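PDB 6A6F: iron-sulfur cluster assembly scaffold protein NifU from Fervidobacterium islandicum, which probably takes part in iron-sulfur cluster assembly by the SUF system, as a scaffold or sulfur-transfer protein, and binds a zinc ion. Local coordinates for residues Gly21-Ala26 and Asp54-Gly59; Lys89-Met94 and Asn103-Ile108. All coordinates share one frame; numbering follows the deposited sequence.

Contact 1: Gly21-Ala26 and Asp54-Gly59; sequences GKIENA and DVKFEG
Strand 51-58, an edge strand of the three-stranded antiparallel sheet within this chain, is covered on one side by the loop that leads from helix 8-14 into strand 28-34. Between Gly21-Ala26 and Asp54-Gly59 one backbone bond forms: Gly21 N donates to Phe57 O at 2.7 Å, nearly straight at the hydrogen (165°) but with the donor lying 44° above the carbonyl plane; Phe57 also pairs through its backbone with Phe19. Gly21 O then rests 3.4 Å from Lys56 CB, and the backbone angles of Gly21 would press a CB against the preceding carbonyl O. Residues alternate along the strand as expected of a beta strand: Asp54, Lys56 and Glu58 point their CB atoms toward the loop, while Val55 and Phe57 turn to the other face, which helix 63-76 packs against in this NifU-like fold. Ile23 crosses Lys56 at about a right angle, its CG1 3.8 Å from Lys56 CG, and Ile23 CD1 ends 4.0 Å from Asp54 CG. Beyond this methylene packing, the last torsion bends the Lys56 amine away from the loop. Glu58 lays CG 3.9 Å from Lys22 CG, the two chains crossing obliquely, while its OE1 accepts from Gly59 N at 3.1 Å. An alanine in place of Glu58 would lose this CG packing and the carboxylate bond to Gly59 N, and would probably loosen the strand's end. A type II turn, Ile23 to Ala26, then redirects the loop toward strand 28-34.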
loop_
_atom_site.group_PDB
_atom_site.type_symbol
_atom_site.label_atom_id
_atom_site.label_comp_id
_atom_site.label_asym_id
_atom_site.label_seq_id
_atom_site.Cartn_x
_atom_site.Cartn_y
_atom_site.Cartn_z
ATOM N N GLY A 21 7.458 3.189 -10.733
ATOM C CA GLY A 21 7.530 4.173 -11.806
ATOM C C GLY A 21 7.310 3.525 -13.170
ATOM O O GLY A 21 7.069 2.325 -13.297
ATOM N N LYS A 22 7.465 4.325 -14.193
ATOM C CA LYS A 22 7.349 3.878 -15.570
ATOM C C LYS A 22 8.696 3.906 -16.240
ATOM O O LYS A 22 9.616 4.638 -15.812
ATOM C CB LYS A 22 6.420 4.816 -16.359
ATOM C CG LYS A 22 5.044 4.950 -15.766
ATOM C CD LYS A 22 4.193 5.862 -16.637
ATOM C CE LYS A 22 2.713 5.600 -16.414
ATOM N NZ LYS A 22 1.932 6.831 -16.707
ATOM N N ILE A 23 8.806 3.151 -17.330
ATOM C CA ILE A 23 9.958 3.254 -18.183
ATOM C C ILE A 23 9.428 3.767 -19.507
ATOM O O ILE A 23 8.511 3.177 -20.065
ATOM C CB ILE A 23 10.646 1.905 -18.363
ATOM C CG1 ILE A 23 11.330 1.483 -17.081
ATOM C CG2 ILE A 23 11.700 1.989 -19.464
ATOM C CD1 ILE A 23 11.831 0.070 -17.122
ATOM N N GLU A 24 9.985 4.881 -19.973
ATOM C CA GLU A 24 9.565 5.462 -21.227
ATOM C C GLU A 24 10.099 4.597 -22.385
ATOM O O GLU A 24 11.233 4.127 -22.329
ATOM C CB GLU A 24 10.044 6.923 -21.332
ATOM C CG GLU A 24 9.447 7.627 -22.550
ATOM C CD GLU A 24 9.743 9.127 -22.645
ATOM O OE1 GLU A 24 10.767 9.607 -22.085
ATOM O OE2 GLU A 24 8.941 9.823 -23.320
ATOM N N ASN A 25 9.264 4.390 -23.397
ATOM C CA ASN A 25 9.548 3.504 -24.503
ATOM C C ASN A 25 9.980 2.108 -24.074
ATOM O O ASN A 25 10.936 1.536 -24.592
ATOM C CB ASN A 25 10.599 4.136 -25.416
ATOM C CG ASN A 25 10.168 5.498 -25.924
ATOM O OD1 ASN A 25 9.068 5.643 -26.404
ATOM N ND2 ASN A 25 11.054 6.488 -25.841
ATOM N N ALA A 26 9.294 1.571 -23.076
ATOM C CA ALA A 26 9.567 0.239 -22.589
ATOM C C ALA A 26 9.439 -0.745 -23.737
ATOM O O ALA A 26 8.646 -0.559 -24.618
ATOM C CB ALA A 26 8.565 -0.117 -21.499
ATOM N N ASP A 54 16.243 -3.655 -17.233
ATOM C CA ASP A 54 15.522 -2.846 -16.244
ATOM C C ASP A 54 14.087 -3.271 -16.109
ATOM O O ASP A 54 13.474 -3.714 -17.078
ATOM C CB ASP A 54 15.600 -1.359 -16.599
ATOM C CG ASP A 54 15.359 -0.441 -15.385
ATOM O OD1 ASP A 54 14.978 -0.901 -14.253
ATOM O OD2 ASP A 54 15.559 0.769 -15.569
ATOM N N VAL A 55 13.557 -3.144 -14.896
ATOM C CA VAL A 55 12.178 -3.399 -14.623
ATOM C C VAL A 55 11.690 -2.324 -13.590
ATOM O O VAL A 55 12.336 -2.066 -12.607
ATOM C CB VAL A 55 11.945 -4.815 -14.065
ATOM C CG1 VAL A 55 10.479 -5.133 -14.069
ATOM C CG2 VAL A 55 12.651 -5.887 -14.892
ATOM N N LYS A 56 10.549 -1.740 -13.866
ATOM C CA LYS A 56 9.842 -0.885 -12.944
ATOM C C LYS A 56 8.345 -1.327 -12.876
ATOM O O LYS A 56 7.843 -2.051 -13.739
ATOM C CB LYS A 56 9.949 0.556 -13.390
ATOM C CG LYS A 56 11.321 1.137 -13.251
ATOM C CD LYS A 56 11.252 2.676 -13.337
ATOM C CE LYS A 56 12.661 3.220 -13.285
ATOM N NZ LYS A 56 13.354 2.686 -12.093
ATOM N N PHE A 57 7.643 -0.897 -11.836
ATOM C CA PHE A 57 6.225 -1.132 -11.758
ATOM C C PHE A 57 5.438 0.111 -11.361
ATOM O O PHE A 57 5.901 0.957 -10.551
ATOM C CB PHE A 57 5.935 -2.268 -10.801
ATOM C CG PHE A 57 5.970 -1.891 -9.371
ATOM C CD1 PHE A 57 7.175 -1.754 -8.707
ATOM C CD2 PHE A 57 4.806 -1.647 -8.682
ATOM C CE1 PHE A 57 7.191 -1.347 -7.381
ATOM C CE2 PHE A 57 4.830 -1.259 -7.351
ATOM C CZ PHE A 57 6.014 -1.126 -6.704
ATOM N N GLU A 58 4.241 0.173 -11.904
ATOM C CA GLU A 58 3.237 1.106 -11.436
ATOM C C GLU A 58 2.048 0.343 -10.859
ATOM O O GLU A 58 1.963 -0.868 -10.945
ATOM C CB GLU A 58 2.828 2.080 -12.561
ATOM C CG GLU A 58 3.570 3.395 -12.483
ATOM C CD GLU A 58 3.224 4.217 -11.215
ATOM O OE1 GLU A 58 2.203 3.957 -10.510
ATOM O OE2 GLU A 58 3.991 5.147 -10.926
ATOM N N GLY A 59 1.112 1.098 -10.291
ATOM C CA GLY A 59 -0.028 0.552 -9.610
ATOM C C GLY A 59 0.270 0.468 -8.123
ATOM O O GLY A 59 1.296 0.955 -7.653
#

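Contact 2: Lys89-Met94 and Asn103-Ile108; sequences KNAENM and NVLGPI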
loop_
_atom_site.group_PDB
_atom_site.type_symbol
_atom_site.label_atom_id
_atom_site.label_comp_id
_atom_site.label_asym_id
_atom_site.label_seq_id
_atom_site.Cartn_x
_atom_site.Cartn_y
_atom_site.Cartn_z
ATOM N N LYS A 89 8.731 -20.207 -11.836
ATOM C CA LYS A 89 8.205 -21.574 -11.650
ATOM C C LYS A 89 8.476 -22.101 -10.232
ATOM O O LYS A 89 7.588 -22.650 -9.550
ATOM C CB LYS A 89 8.792 -22.504 -12.738
ATOM C CG LYS A 89 8.234 -23.934 -12.722
ATOM C CD LYS A 89 9.225 -24.974 -13.279
ATOM C CE LYS A 89 10.261 -25.369 -12.224
ATOM N NZ LYS A 89 11.503 -25.994 -12.770
ATOM N N ASN A 90 9.691 -21.904 -9.758
ATOM C CA ASN A 90 10.006 -22.201 -8.375
ATOM C C ASN A 90 9.155 -21.487 -7.326
ATOM O O ASN A 90 8.786 -22.105 -6.316
ATOM C CB ASN A 90 11.449 -21.938 -8.109
ATOM C CG ASN A 90 12.308 -23.090 -8.548
ATOM O OD1 ASN A 90 12.449 -24.064 -7.814
ATOM N ND2 ASN A 90 12.892 -22.985 -9.733
ATOM N N ALA A 91 8.809 -20.215 -7.577
ATOM C CA ALA A 91 8.078 -19.413 -6.593
ATOM C C ALA A 91 6.667 -19.901 -6.490
ATOM O O ALA A 91 6.125 -20.003 -5.375
ATOM C CB ALA A 91 8.081 -17.946 -6.981
ATOM N N GLU A 92 6.077 -20.202 -7.647
ATOM C CA GLU A 92 4.766 -20.796 -7.693
ATOM C C GLU A 92 4.782 -22.198 -7.041
ATOM O O GLU A 92 3.942 -22.480 -6.175
ATOM C CB GLU A 92 4.219 -20.858 -9.137
ATOM C CG GLU A 92 2.798 -21.405 -9.177
ATOM C CD GLU A 92 2.041 -21.148 -10.469
ATOM O OE1 GLU A 92 2.620 -21.385 -11.538
ATOM O OE2 GLU A 92 0.849 -20.726 -10.396
ATOM N N ASN A 93 5.752 -23.039 -7.388
ATOM C CA ASN A 93 5.892 -24.332 -6.684
ATOM C C ASN A 93 5.915 -24.198 -5.169
ATOM O O ASN A 93 5.292 -24.990 -4.461
ATOM C CB ASN A 93 7.135 -25.116 -7.142
ATOM C CG ASN A 93 6.961 -25.721 -8.530
ATOM O OD1 ASN A 93 5.886 -25.638 -9.124
ATOM N ND2 ASN A 93 8.025 -26.302 -9.061
ATOM N N MET A 94 6.646 -23.215 -4.668
ATOM C CA MET A 94 6.689 -22.947 -3.227
ATOM C C MET A 94 5.278 -22.749 -2.685
ATOM O O MET A 94 4.889 -23.351 -1.661
ATOM C CB MET A 94 7.554 -21.699 -2.933
ATOM C CG MET A 94 7.893 -21.471 -1.463
ATOM S SD MET A 94 8.955 -20.068 -1.092
ATOM C CE MET A 94 8.046 -18.749 -1.915
ATOM N N ASN A 103 18.131 -22.351 -3.845
ATOM C CA ASN A 103 19.213 -21.565 -4.419
ATOM C C ASN A 103 18.754 -20.703 -5.555
ATOM O O ASN A 103 19.330 -19.684 -5.797
ATOM C CB ASN A 103 20.328 -22.474 -4.911
ATOM C CG ASN A 103 21.272 -22.879 -3.803
ATOM O OD1 ASN A 103 21.111 -22.485 -2.648
ATOM N ND2 ASN A 103 22.273 -23.668 -4.154
ATOM N N VAL A 104 17.761 -21.151 -6.294
ATOM C CA VAL A 104 17.164 -20.341 -7.341
ATOM C C VAL A 104 16.362 -19.172 -6.715
ATOM O O VAL A 104 16.344 -18.087 -7.256
ATOM C CB VAL A 104 16.241 -21.200 -8.225
ATOM C CG1 VAL A 104 15.396 -20.347 -9.154
ATOM C CG2 VAL A 104 17.064 -22.198 -9.037
ATOM N N LEU A 105 15.714 -19.402 -5.572
ATOM C CA LEU A 105 14.806 -18.417 -5.004
ATOM C C LEU A 105 15.487 -17.328 -4.238
ATOM O O LEU A 105 14.997 -16.205 -4.229
ATOM C CB LEU A 105 13.731 -19.067 -4.131
ATOM C CG LEU A 105 12.715 -19.823 -4.994
ATOM C CD1 LEU A 105 11.538 -20.306 -4.141
ATOM C CD2 LEU A 105 12.243 -19.011 -6.222
ATOM N N GLY A 106 16.579 -17.667 -3.565
ATOM C CA GLY A 106 17.240 -16.768 -2.653
ATOM C C GLY A 106 16.279 -16.152 -1.629
ATOM O O GLY A 106 15.546 -16.882 -0.919
ATOM N N PRO A 107 16.257 -14.798 -1.540
ATOM C CA PRO A 107 15.415 -14.147 -0.516
ATOM C C PRO A 107 13.894 -14.292 -0.811
ATOM O O PRO A 107 13.093 -13.962 0.034
ATOM C CB PRO A 107 15.868 -12.680 -0.590
ATOM C CG PRO A 107 16.237 -12.498 -2.011
ATOM C CD PRO A 107 16.946 -13.804 -2.373
ATOM N N ILE A 108 13.510 -14.788 -1.981
ATOM C CA ILE A 108 12.123 -15.029 -2.280
ATOM C C ILE A 108 11.587 -16.073 -1.279
ATOM O O ILE A 108 10.376 -16.106 -0.982
ATOM C CB ILE A 108 11.901 -15.438 -3.740
ATOM C CG1 ILE A 108 12.403 -14.355 -4.678
ATOM C CG2 ILE A 108 10.422 -15.724 -4.018
ATOM C CD1 ILE A 108 12.566 -14.833 -6.113
#
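Leu105 is the side chain with the largest share of the contact between helix 81-95 and the short helix 102-105, two helical elements of the NifU-like fold joined by a brief connection. Its CG stands anti to the carbonyl carbon (chi1 -72°), and chi2 of -172° spreads the two methyls over different parts of the facing helix. CD2 lies 3.6 Å from Asn90 CB and also approaches the backbone at Ala91, whereas CD1 reaches Met94 SD at 4.0 Å. On one flank of Leu105, Val104 CG1 sits 3.7 Å from Asn90 ND2, the two side chains crossing at about a right angle, so a methyl packs against the amide. On the other flank Ile108 CG2 comes within 4.4 Å of Ala91 CB. The contact between the segments is therefore van der Waals packing, and the amide of Asn90 finds its partners outside them: OD1 accepts from Asp101 N, and ND2 donates to Glu86 O one turn earlier. Together the two bonds fix the rotation of the amide; the first ties the helix to the connection, where Asp101 OD1 in turn accepts from Asn103 N, and the second stays within helix 81-95. Farther out, Phe124 of helix 118-135 touches Ala91, Met94 and Ile108. After Leu105 the backbone leaves helical angles at Gly106, with positive phi, and continues into the 3-10 segment that carries Ile108. Met94 leaves its helix with CG anti to the backbone N and an extended chi2, then bends at chi3 (54°), which sets its CE methyl 3.6 Å from Ile108 O.

The two contacts lie on opposite sides of the chain's centre, their own centres 24 Å apart and nearest atoms about 13 Å apart. Contact 1 is partly buried and belongs to the sheet side, where a loop meets an edge strand; contact 2 is a buried helical contact in which five of six touching residues are buried. They share no secondary-structure element, although helix 63-76 touches side chains of both. Chemistry follows place: contact 1 combines a backbone hydrogen bond with Ile23 and the aliphatic parts of charged side chains, whereas contact 2 relies on apolar packing, its one buried amide being satisfied by bonds to backbone atoms outside the two segments.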